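Local coordinates for protein Thiosulfate:glutathione sulfurtransferase (Saccharomyces cerevisiae, PDB 3D1P) that transfers sulfane sulfur from thiosulfate to glutathione in mitochondria, giving S-sulfanylglutathione, a central intermediate of hydrogen sulfide metabolism, and sulfite, at residues N40-D45 with A59-P64; V46-E51 with Y65-D70; A91-F96 with Y116-L121. One frame throughout, in Å; residues are numbered along the deposited sequence. Where two conformers were deposited one is given.

Contact 1: residues N40-D45 with A59-P64; sequences NVVLVD and ASINVP
The carboxamide of Asn62 and the peptide carbonyl of Asp45 are the flat groups that meet here. Asn62 CG stands anti to its backbone N (chi1 -176°), and this brings ND2 back to Asp45 O at 3.0 Å. The acceptor lies close to the amide plane, whereas the donor sits above the carbonyl plane, 44° out of it. Val63 N reaches the same Asp45 O from the opposite face, also at 3.0 Å, so two N-H groups grip one oxygen from both of its faces. ND2 spends its other hydrogen on Arg47 O, which should hold the amide against turning.

Behind this clasp the backbones pair as parallel strands, Val44 beside Ile61 and Asp45 beside Asn62. Ile61 N donates to Leu43 O at 2.8 Å and Ile61 O accepts from Asp45 N at 2.9 Å. Ahead of the pairing the chains separate, and a water carries the link from Leu43 N to Ala59 O. A second water donates to both Asp45 OD2 and Ser60 OG; OD2 also has a salt bridge to Arg47, and OG is bonded to Ile57 O and Tyr52 OH.

Apolar contact gathers on the face of Val44 and Ile61. Ile61 CD1 meets Val42 CG1 at 3.7 Å, and Val44 CG1 touches Val63 CG2 more loosely, at 4.2 Å. At the strand edge Leu43 CB packs on Ser60 CB at 3.6 Å.

The pair forms the two strands of a beta-alpha-beta unit whose crossover carries helix 49-54. Tyr52 of that helix lies against Asp45 and Asn62, helix 27-36 packs on Leu43, and strand 93-97 flanks strand 41-45 on its other edge, while strand 61-62 ends the sheet.

Contact 2: residues V46-E51 with Y65-D70; sequences VREPSE and YRSHPD
Val46 and Tyr65 bring the two backbones together just past strand 41-45 and a few residues beyond strand 61-62, their CA atoms 5.1 Å apart. Tyr65 N donates to Val46 O at 2.9 Å. From there the first segment turns into helix 49-54, with Glu48 at its N-cap position, and residues 65-67 adopt helical torsions without regular helix bonds. A water bridges the gap between them: it donates to Val46 O and to Glu48 OE2 and accepts from Arg66 N.

The carboxylate of Glu48 does most of the side-chain work. Its chain folds about the CB-CG bond (chi2 -58°), which swings the acid over to the turn at residues 65-67. OE1 takes the hydroxyl of Ser67 on its syn lone pair, with OG at 2.7 Å, while OE2 receives Ser67 N from above the carboxylate plane at 3.1 Å. One serine thus engages both oxygens, through side chain and backbone. Arg66 offers the acid its CB, 3.0 Å from Glu48 OE2, and its NE remains 5.0 Å from OE2, so their opposite charges probably attract without forming a salt bridge. Glu51 OE1 accepts from Glu48 N at 2.9 Å, a side chain of the first helical turn closing back on the N-cap residue; that oxygen also has a salt bridge to Arg103. Val46 and Tyr65 lie side by side, CG2 of the valine 3.8 Å from CB of the tyrosine.

Both segments lie at the C-terminal end of the parallel sheet, where the rhodanese fold places its active site. Val46 packs against Cys98, the residue that carries the persulfide intermediate, and the Glu48-Ser67 pair, further out at the surface, ties the start of helix 49-54 to the loop after strand 61-62.

Contact 3: residues A91-F96 with Y116-L121; sequences AKELIF and YSNTSL
Hydrogen bonds between Leu94, Phe96, Asn118 and Ser120 run the length of a parallel strand pair. Leu94 N donates to Asn118 O at 3.0 Å, Ser120 N to Leu94 O at 2.8 Å and Phe96 N to Ser120 O at 2.9 Å. One water continues the backbone link between Lys92 O and Asn118 N; another joins Ala91 O to the Asn118 side chain at ND2.

The polar side-chain contact is Ser120 OG donating to Glu93 OE2 at 2.7 Å, on the anti side of the carboxylate. Glu93 CG stands anti to its backbone N (chi1 179°) and the chain runs on extended, carrying the acid out to Ser120 on the neighbouring strand. OE2 also takes the hydroxyl of Tyr25. An alanine in place of Glu93 would probably leave the hydroxyls of Ser120 and Tyr25 without their shared acceptor and open a gap beside Asn118 OD1, where Glu93 CG now lies 3.6 Å away.

Apolar contacts lie on the face of Leu94 and Phe96. Leu94 CD2 approaches Tyr116 CE1 obliquely at 3.5 Å. Thr119 CG2 reaches Phe96 CE2 at the ring edge, 3.9 Å away. A polar neighbour, Ser120 O, also lies at the edge of the Phe96 ring, in its plane.

These strands belong to the beta-alpha-beta unit that crosses over through helix 102-112, which covers Phe96 and Tyr116; Phe72 meets Phe96 edge-to-face. On the face of Ile95 lies helix 27-36, and strand 41-45 pairs with the far edge of strand 93-97.

Overall arrangement
Contacts 1 and 3 are partly buried strand pairs of one parallel sheet, joined through neighbouring strands 41-45 and 93-97: Val44 N lies 2.8 Å from Ile95 O, a probable hydrogen bond. Each belongs to a beta-alpha-beta unit, yet contact 3 is longer and buries more surface, 507 against 364 Å². Contact 2 lies at the surface and continues both chains of contact 1 beyond their strands; with a single backbone bond and one apolar touch, it relies mainly on a carboxylate, a serine and a water. Val63 O packs on Val46 CB where contacts 1 and 2 adjoin. Contacts 2 and 3 lie about 18 Å apart between centres and meet lightly, through Val46 and Phe96.

Contact 1: residues N40-D45 with A59-P64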
loop_
_atom_site.group_PDB
_atom_site.type_symbol
_atom_site.label_atom_id
_atom_site.label_comp_id
_atom_site.label_asym_id
_atom_site.label_seq_id
_atom_site.Cartn_x
_atom_site.Cartn_y
_atom_site.Cartn_z
ATOM N N ASN A 40 -8.808 3.020 -10.065
ATOM C CA ASN A 40 -7.497 2.758 -10.609
ATOM C C ASN A 40 -6.346 3.119 -9.647
ATOM O O ASN A 40 -5.209 3.276 -10.078
ATOM C CB ASN A 40 -7.449 3.329 -11.998
ATOM C CG ASN A 40 -8.328 2.512 -12.992
ATOM O OD1 ASN A 40 -8.345 1.267 -12.981
ATOM N ND2 ASN A 40 -9.040 3.220 -13.834
ATOM N N VAL A 41 -6.673 3.176 -8.363
ATOM C CA VAL A 41 -5.710 3.362 -7.283
ATOM C C VAL A 41 -5.808 2.159 -6.346
ATOM O O VAL A 41 -6.919 1.671 -6.049
ATOM C CB VAL A 41 -5.992 4.649 -6.537
ATOM C CG1 VAL A 41 -5.173 4.724 -5.232
ATOM C CG2 VAL A 41 -5.737 5.844 -7.468
ATOM N N VAL A 42 -4.655 1.649 -5.924
ATOM C CA VAL A 42 -4.555 0.550 -4.993
ATOM C C VAL A 42 -3.755 1.032 -3.794
ATOM O O VAL A 42 -2.661 1.551 -3.957
ATOM C CB VAL A 42 -3.852 -0.668 -5.614
ATOM C CG1 VAL A 42 -3.772 -1.833 -4.644
ATOM C CG2 VAL A 42 -4.552 -1.099 -6.918
ATOM N N LEU A 43 -4.308 0.796 -2.605
ATOM C CA LEU A 43 -3.679 1.186 -1.331
ATOM C C LEU A 43 -2.986 -0.053 -0.783
ATOM O O LEU A 43 -3.640 -1.007 -0.349
ATOM C CB LEU A 43 -4.745 1.673 -0.344
ATOM C CG LEU A 43 -5.576 2.865 -0.845
ATOM C CD1 LEU A 43 -6.621 3.267 0.192
ATOM C CD2 LEU A 43 -4.700 4.036 -1.210
ATOM N N VAL A 44 -1.659 -0.057 -0.830
ATOM C CA VAL A 44 -0.865 -1.243 -0.516
ATOM C C VAL A 44 -0.218 -1.087 0.857
ATOM O O VAL A 44 0.783 -0.411 1.026
ATOM C CB VAL A 44 0.206 -1.520 -1.561
ATOM C CG1 VAL A 44 0.848 -2.860 -1.258
ATOM C CG2 VAL A 44 -0.374 -1.503 -3.003
ATOM N N ASP A 45 -0.842 -1.758 1.833
ATOM C CA ASP A 45 -0.389 -1.751 3.216
ATOM C C ASP A 45 0.478 -2.985 3.411
ATOM O O ASP A 45 0.018 -4.124 3.301
ATOM C CB ASP A 45 -1.630 -1.788 4.123
ATOM C CG ASP A 45 -1.342 -1.673 5.595
ATOM O OD1 ASP A 45 -0.267 -2.072 6.071
ATOM O OD2 ASP A 45 -2.271 -1.189 6.295
ATOM N N ALA A 59 -10.667 -0.646 2.212
ATOM C CA ALA A 59 -10.447 -0.949 0.808
ATOM C C ALA A 59 -8.982 -1.094 0.428
ATOM O O ALA A 59 -8.663 -1.455 -0.689
ATOM C CB ALA A 59 -11.174 0.069 -0.137
ATOM N N SER A 60 -8.073 -0.904 1.381
ATOM C CA SER A 60 -6.684 -1.222 1.120
ATOM C C SER A 60 -6.510 -2.722 1.018
ATOM O O SER A 60 -7.371 -3.494 1.455
ATOM C CB SER A 60 -5.803 -0.666 2.222
ATOM O OG SER A 60 -6.077 -1.253 3.500
ATOM N N ILE A 61 -5.365 -3.116 0.477
ATOM C CA ILE A 61 -4.933 -4.503 0.469
ATOM C C ILE A 61 -3.741 -4.661 1.395
ATOM O O ILE A 61 -3.033 -3.706 1.692
ATOM C CB ILE A 61 -4.614 -5.013 -0.951
ATOM C CG1 ILE A 61 -3.370 -4.328 -1.557
ATOM C CG2 ILE A 61 -5.856 -4.871 -1.828
ATOM C CD1 ILE A 61 -2.925 -4.942 -2.879
ATOM N N ASN A 62 -3.546 -5.890 1.874
ATOM C CA ASN A 62 -2.418 -6.197 2.753
ATOM C C ASN A 62 -1.482 -7.145 2.009
ATOM O O ASN A 62 -1.848 -8.251 1.646
ATOM C CB ASN A 62 -2.933 -6.851 4.026
ATOM C CG ASN A 62 -1.844 -7.125 5.067
ATOM O OD1 ASN A 62 -1.931 -8.097 5.835
ATOM N ND2 ASN A 62 -0.869 -6.242 5.191
ATOM N N VAL A 63 -0.244 -6.681 1.784
ATOM C CA VAL A 63 0.780 -7.479 1.108
ATOM C C VAL A 63 2.038 -7.412 1.986
ATOM O O VAL A 63 2.909 -6.569 1.783
ATOM C CB VAL A 63 1.070 -7.010 -0.322
ATOM C CG1 VAL A 63 2.013 -8.011 -0.989
ATOM C CG2 VAL A 63 -0.239 -6.883 -1.124
ATOM N N PRO A 64 2.089 -8.240 3.023
ATOM C CA PRO A 64 3.115 -8.061 4.058
ATOM C C PRO A 64 4.546 -8.101 3.531
ATOM O O PRO A 64 4.967 -9.067 2.883
ATOM C CB PRO A 64 2.852 -9.241 5.007
ATOM C CG PRO A 64 1.360 -9.528 4.847
ATOM C CD PRO A 64 1.113 -9.294 3.380
HETATM O O HOH W 1 -6.803 -0.775 -2.616
HETATM O O HOH W 2 -4.352 0.071 5.248
#

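Contact 2: residues V46-E51 with Y65-D70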
loop_
_atom_site.group_PDB
_atom_site.type_symbol
_atom_site.label_atom_id
_atom_site.label_comp_id
_atom_site.label_asym_id
_atom_site.label_seq_id
_atom_site.Cartn_x
_atom_site.Cartn_y
_atom_site.Cartn_z
ATOM N N VAL A 46 1.765 -2.758 3.659
ATOM C CA VAL A 46 2.730 -3.857 3.721
ATOM C C VAL A 46 3.128 -4.202 5.156
ATOM O O VAL A 46 4.117 -4.899 5.373
ATOM C CB VAL A 46 3.950 -3.617 2.806
ATOM C CG1 VAL A 46 3.485 -3.319 1.398
ATOM C CG2 VAL A 46 4.875 -2.541 3.298
ATOM N N ARG A 47 2.328 -3.779 6.127
ATOM C CA ARG A 47 2.484 -4.294 7.481
ATOM C C ARG A 47 2.155 -5.794 7.531
ATOM O O ARG A 47 1.620 -6.372 6.585
ATOM C CB ARG A 47 1.593 -3.507 8.442
ATOM C CG ARG A 47 1.968 -2.042 8.562
ATOM C CD ARG A 47 1.043 -1.255 9.470
ATOM N NE ARG A 47 -0.326 -1.323 8.943
ATOM C CZ ARG A 47 -1.430 -1.243 9.641
ATOM N NH1 ARG A 47 -1.415 -1.014 10.930
ATOM N NH2 ARG A 47 -2.583 -1.415 9.011
ATOM N N GLU A 48 2.494 -6.417 8.655
ATOM C CA GLU A 48 2.142 -7.813 8.852
ATOM C C GLU A 48 0.640 -7.946 9.088
ATOM O O GLU A 48 -0.025 -6.988 9.480
ATOM C CB GLU A 48 2.926 -8.434 9.998
ATOM C CG GLU A 48 4.419 -8.551 9.683
ATOM C CD GLU A 48 4.667 -9.375 8.428
ATOM O OE1 GLU A 48 4.224 -10.550 8.417
ATOM O OE2 GLU A 48 5.207 -8.853 7.436
ATOM N N PRO A 49 0.080 -9.129 8.884
ATOM C CA PRO A 49 -1.377 -9.294 9.039
ATOM C C PRO A 49 -1.897 -8.894 10.418
ATOM O O PRO A 49 -2.986 -8.348 10.537
ATOM C CB PRO A 49 -1.592 -10.768 8.698
ATOM C CG PRO A 49 -0.489 -11.090 7.724
ATOM C CD PRO A 49 0.684 -10.356 8.310
ATOM N N SER A 50 -1.127 -9.165 11.474
ATOM C CA SER A 50 -1.525 -8.818 12.813
ATOM C C SER A 50 -1.634 -7.320 12.962
ATOM O O SER A 50 -2.732 -6.847 13.384
ATOM C CB SER A 50 -0.573 -9.493 13.798
ATOM O OG SER A 50 0.767 -9.208 13.502
ATOM N N GLU A 51 -0.660 -6.574 12.409
ATOM C CA GLU A 51 -0.729 -5.090 12.404
ATOM C C GLU A 51 -1.942 -4.569 11.629
ATOM O O GLU A 51 -2.688 -3.660 12.033
ATOM C CB GLU A 51 0.528 -4.481 11.806
ATOM C CG GLU A 51 1.805 -4.629 12.600
ATOM C CD GLU A 51 3.045 -4.223 11.818
ATOM O OE1 GLU A 51 3.488 -4.989 10.949
ATOM O OE2 GLU A 51 3.564 -3.103 12.047
ATOM N N TYR A 65 5.347 -7.080 3.896
ATOM C CA TYR A 65 6.708 -7.006 3.409
ATOM C C TYR A 65 7.643 -7.946 4.170
ATOM O O TYR A 65 8.419 -8.655 3.558
ATOM C CB TYR A 65 7.232 -5.568 3.429
ATOM C CG TYR A 65 8.614 -5.491 2.856
ATOM C CD1 TYR A 65 8.820 -5.624 1.498
ATOM C CD2 TYR A 65 9.724 -5.317 3.673
ATOM C CE1 TYR A 65 10.122 -5.625 0.951
ATOM C CE2 TYR A 65 10.984 -5.327 3.141
ATOM C CZ TYR A 65 11.171 -5.477 1.788
ATOM O OH TYR A 65 12.454 -5.471 1.281
ATOM N N ARG A 66 7.558 -7.938 5.496
ATOM C CA ARG A 66 8.431 -8.764 6.326
ATOM C C ARG A 66 8.321 -10.249 5.984
ATOM O O ARG A 66 9.330 -10.944 5.868
ATOM C CB ARG A 66 8.125 -8.543 7.808
ATOM C CG ARG A 66 8.883 -7.382 8.431
ATOM C CD ARG A 66 8.447 -7.146 9.868
ATOM N NE ARG A 66 8.900 -8.210 10.759
ATOM C CZ ARG A 66 10.155 -8.354 11.173
ATOM N NH1 ARG A 66 11.088 -7.499 10.779
ATOM N NH2 ARG A 66 10.477 -9.353 11.985
ATOM N N SER A 67 7.091 -10.727 5.831
ATOM C CA SER A 67 6.841 -12.125 5.555
ATOM C C SER A 67 6.734 -12.475 4.073
ATOM O O SER A 67 6.812 -13.660 3.748
ATOM C CB SER A 67 5.671 -12.635 6.361
ATOM O OG SER A 67 4.532 -11.867 6.125
ATOM N N HIS A 68 6.609 -11.478 3.200
ATOM C CA HIS A 68 6.554 -11.691 1.764
ATOM C C HIS A 68 7.312 -10.568 1.047
ATOM O O HIS A 68 6.722 -9.828 0.244
ATOM C CB HIS A 68 5.104 -11.779 1.254
ATOM C CG HIS A 68 4.354 -12.887 1.849
ATOM N ND1 HIS A 68 4.439 -14.172 1.357
ATOM C CD2 HIS A 68 3.517 -12.942 2.903
ATOM C CE1 HIS A 68 3.656 -14.960 2.063
ATOM N NE2 HIS A 68 3.106 -14.247 3.022
ATOM N N PRO A 69 8.616 -10.420 1.278
ATOM C CA PRO A 69 9.332 -9.266 0.701
ATOM C C PRO A 69 9.407 -9.273 -0.807
ATOM O O PRO A 69 9.579 -8.224 -1.444
ATOM C CB PRO A 69 10.714 -9.351 1.357
ATOM C CG PRO A 69 10.862 -10.817 1.697
ATOM C CD PRO A 69 9.467 -11.230 2.164
ATOM N N ASP A 70 9.353 -10.470 -1.386
ATOM C CA ASP A 70 9.339 -10.697 -2.827
ATOM C C ASP A 70 7.985 -10.656 -3.467
ATOM O O ASP A 70 7.893 -10.923 -4.650
ATOM C CB ASP A 70 9.934 -12.109 -3.142
ATOM C CG ASP A 70 9.165 -13.261 -2.416
ATOM O OD1 ASP A 70 8.495 -13.048 -1.300
ATOM O OD2 ASP A 70 9.333 -14.414 -2.929
HETATM O O HOH W 3 5.771 -6.270 7.166
#

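Contact 3: residues A91-F96 with Y116-L121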
loop_
_atom_site.group_PDB
_atom_site.type_symbol
_atom_site.label_atom_id
_atom_site.label_comp_id
_atom_site.label_asym_id
_atom_site.label_seq_id
_atom_site.Cartn_x
_atom_site.Cartn_y
_atom_site.Cartn_z
ATOM N N ALA A 91 -1.359 -1.505 -14.318
ATOM C CA ALA A 91 -1.799 -0.262 -14.923
ATOM C C ALA A 91 -2.270 0.731 -13.877
ATOM O O ALA A 91 -2.448 1.898 -14.206
ATOM C CB ALA A 91 -2.956 -0.526 -15.918
ATOM N N LYS A 92 -2.527 0.289 -12.649
ATOM C CA LYS A 92 -3.034 1.153 -11.607
ATOM C C LYS A 92 -1.900 1.868 -10.897
ATOM O O LYS A 92 -0.746 1.480 -10.975
ATOM C CB LYS A 92 -3.821 0.317 -10.614
ATOM C CG LYS A 92 -5.115 -0.244 -11.213
ATOM C CD LYS A 92 -5.941 -0.960 -10.167
ATOM C CE LYS A 92 -7.223 -1.599 -10.675
ATOM N NZ LYS A 92 -7.989 -2.205 -9.562
ATOM N N GLU A 93 -2.268 2.926 -10.171
ATOM C CA GLU A 93 -1.358 3.572 -9.240
ATOM C C GLU A 93 -1.376 2.795 -7.917
ATOM O O GLU A 93 -2.431 2.674 -7.301
ATOM C CB GLU A 93 -1.784 5.008 -8.948
ATOM C CG GLU A 93 -0.874 5.694 -7.976
ATOM C CD GLU A 93 -1.296 7.093 -7.561
ATOM O OE1 GLU A 93 -2.374 7.558 -7.943
ATOM O OE2 GLU A 93 -0.517 7.721 -6.806
ATOM N N LEU A 94 -0.231 2.280 -7.501
ATOM C CA LEU A 94 -0.116 1.581 -6.225
ATOM C C LEU A 94 0.568 2.524 -5.234
ATOM O O LEU A 94 1.654 3.042 -5.527
ATOM C CB LEU A 94 0.728 0.314 -6.353
ATOM C CG LEU A 94 -0.028 -0.944 -6.792
ATOM C CD1 LEU A 94 -0.701 -0.794 -8.188
ATOM C CD2 LEU A 94 0.915 -2.134 -6.753
ATOM N N ILE A 95 -0.067 2.740 -4.090
ATOM C CA ILE A 95 0.429 3.641 -3.057
ATOM C C ILE A 95 0.883 2.786 -1.877
ATOM O O ILE A 95 0.067 2.109 -1.269
ATOM C CB ILE A 95 -0.635 4.631 -2.599
ATOM C CG1 ILE A 95 -1.241 5.377 -3.774
ATOM C CG2 ILE A 95 -0.024 5.594 -1.571
ATOM C CD1 ILE A 95 -2.386 6.347 -3.380
ATOM N N PHE A 96 2.175 2.818 -1.568
ATOM C CA PHE A 96 2.758 1.922 -0.595
ATOM C C PHE A 96 2.971 2.592 0.756
ATOM O O PHE A 96 3.423 3.746 0.837
ATOM C CB PHE A 96 4.138 1.472 -1.076
ATOM C CG PHE A 96 4.066 0.550 -2.236
ATOM C CD1 PHE A 96 4.040 -0.829 -2.052
ATOM C CD2 PHE A 96 3.975 1.046 -3.535
ATOM C CE1 PHE A 96 3.948 -1.672 -3.148
ATOM C CE2 PHE A 96 3.860 0.187 -4.624
ATOM C CZ PHE A 96 3.822 -1.157 -4.406
ATOM N N TYR A 116 5.779 -2.323 -12.283
ATOM C CA TYR A 116 4.783 -1.353 -11.897
ATOM C C TYR A 116 5.365 0.026 -12.158
ATOM O O TYR A 116 6.207 0.511 -11.418
ATOM C CB TYR A 116 4.420 -1.477 -10.407
ATOM C CG TYR A 116 3.615 -2.709 -10.117
ATOM C CD1 TYR A 116 2.236 -2.650 -10.129
ATOM C CD2 TYR A 116 4.224 -3.943 -9.835
ATOM C CE1 TYR A 116 1.442 -3.770 -9.858
ATOM C CE2 TYR A 116 3.451 -5.057 -9.571
ATOM C CZ TYR A 116 2.067 -4.974 -9.577
ATOM O OH TYR A 116 1.332 -6.103 -9.265
ATOM N N SER A 117 4.873 0.684 -13.203
ATOM C CA SER A 117 5.360 1.983 -13.648
ATOM C C SER A 117 4.711 3.144 -12.910
ATOM O O SER A 117 5.169 4.269 -13.070
ATOM C CB SER A 117 5.127 2.168 -15.150
ATOM O OG SER A 117 3.769 2.283 -15.472
ATOM N N ASN A 118 3.611 2.887 -12.168
ATOM C CA ASN A 118 2.865 3.963 -11.499
ATOM C C ASN A 118 2.775 3.608 -10.023
ATOM O O ASN A 118 1.882 2.870 -9.597
ATOM C CB ASN A 118 1.486 4.172 -12.081
ATOM C CG ASN A 118 0.883 5.466 -11.597
ATOM O OD1 ASN A 118 1.424 6.106 -10.692
ATOM N ND2 ASN A 118 -0.257 5.842 -12.124
ATOM N N THR A 119 3.773 4.040 -9.270
ATOM C CA THR A 119 3.831 3.742 -7.860
ATOM C C THR A 119 4.112 5.035 -7.088
ATOM O O THR A 119 4.732 5.983 -7.596
ATOM C CB THR A 119 4.924 2.716 -7.487
ATOM O OG1 THR A 119 6.217 3.233 -7.795
ATOM C CG2 THR A 119 4.724 1.392 -8.223
ATOM N N SER A 120 3.631 5.056 -5.857
ATOM C CA SER A 120 3.686 6.205 -4.995
ATOM C C SER A 120 3.899 5.769 -3.571
ATOM O O SER A 120 3.769 4.588 -3.238
ATOM C CB SER A 120 2.380 7.001 -5.083
ATOM O OG SER A 120 2.099 7.329 -6.419
ATOM N N LEU A 121 4.199 6.742 -2.706
ATOM C CA LEU A 121 4.394 6.491 -1.272
ATOM C C LEU A 121 3.420 7.317 -0.454
ATOM O O LEU A 121 3.121 8.469 -0.777
ATOM C CB LEU A 121 5.777 6.918 -0.802
ATOM C CG LEU A 121 6.948 6.179 -1.388
ATOM C CD1 LEU A 121 8.265 6.854 -1.021
ATOM C CD2 LEU A 121 6.961 4.738 -0.913
HETATM O O HOH W 4 -2.444 4.531 -13.576
HETATM O O HOH W 5 1.945 0.606 -11.575
#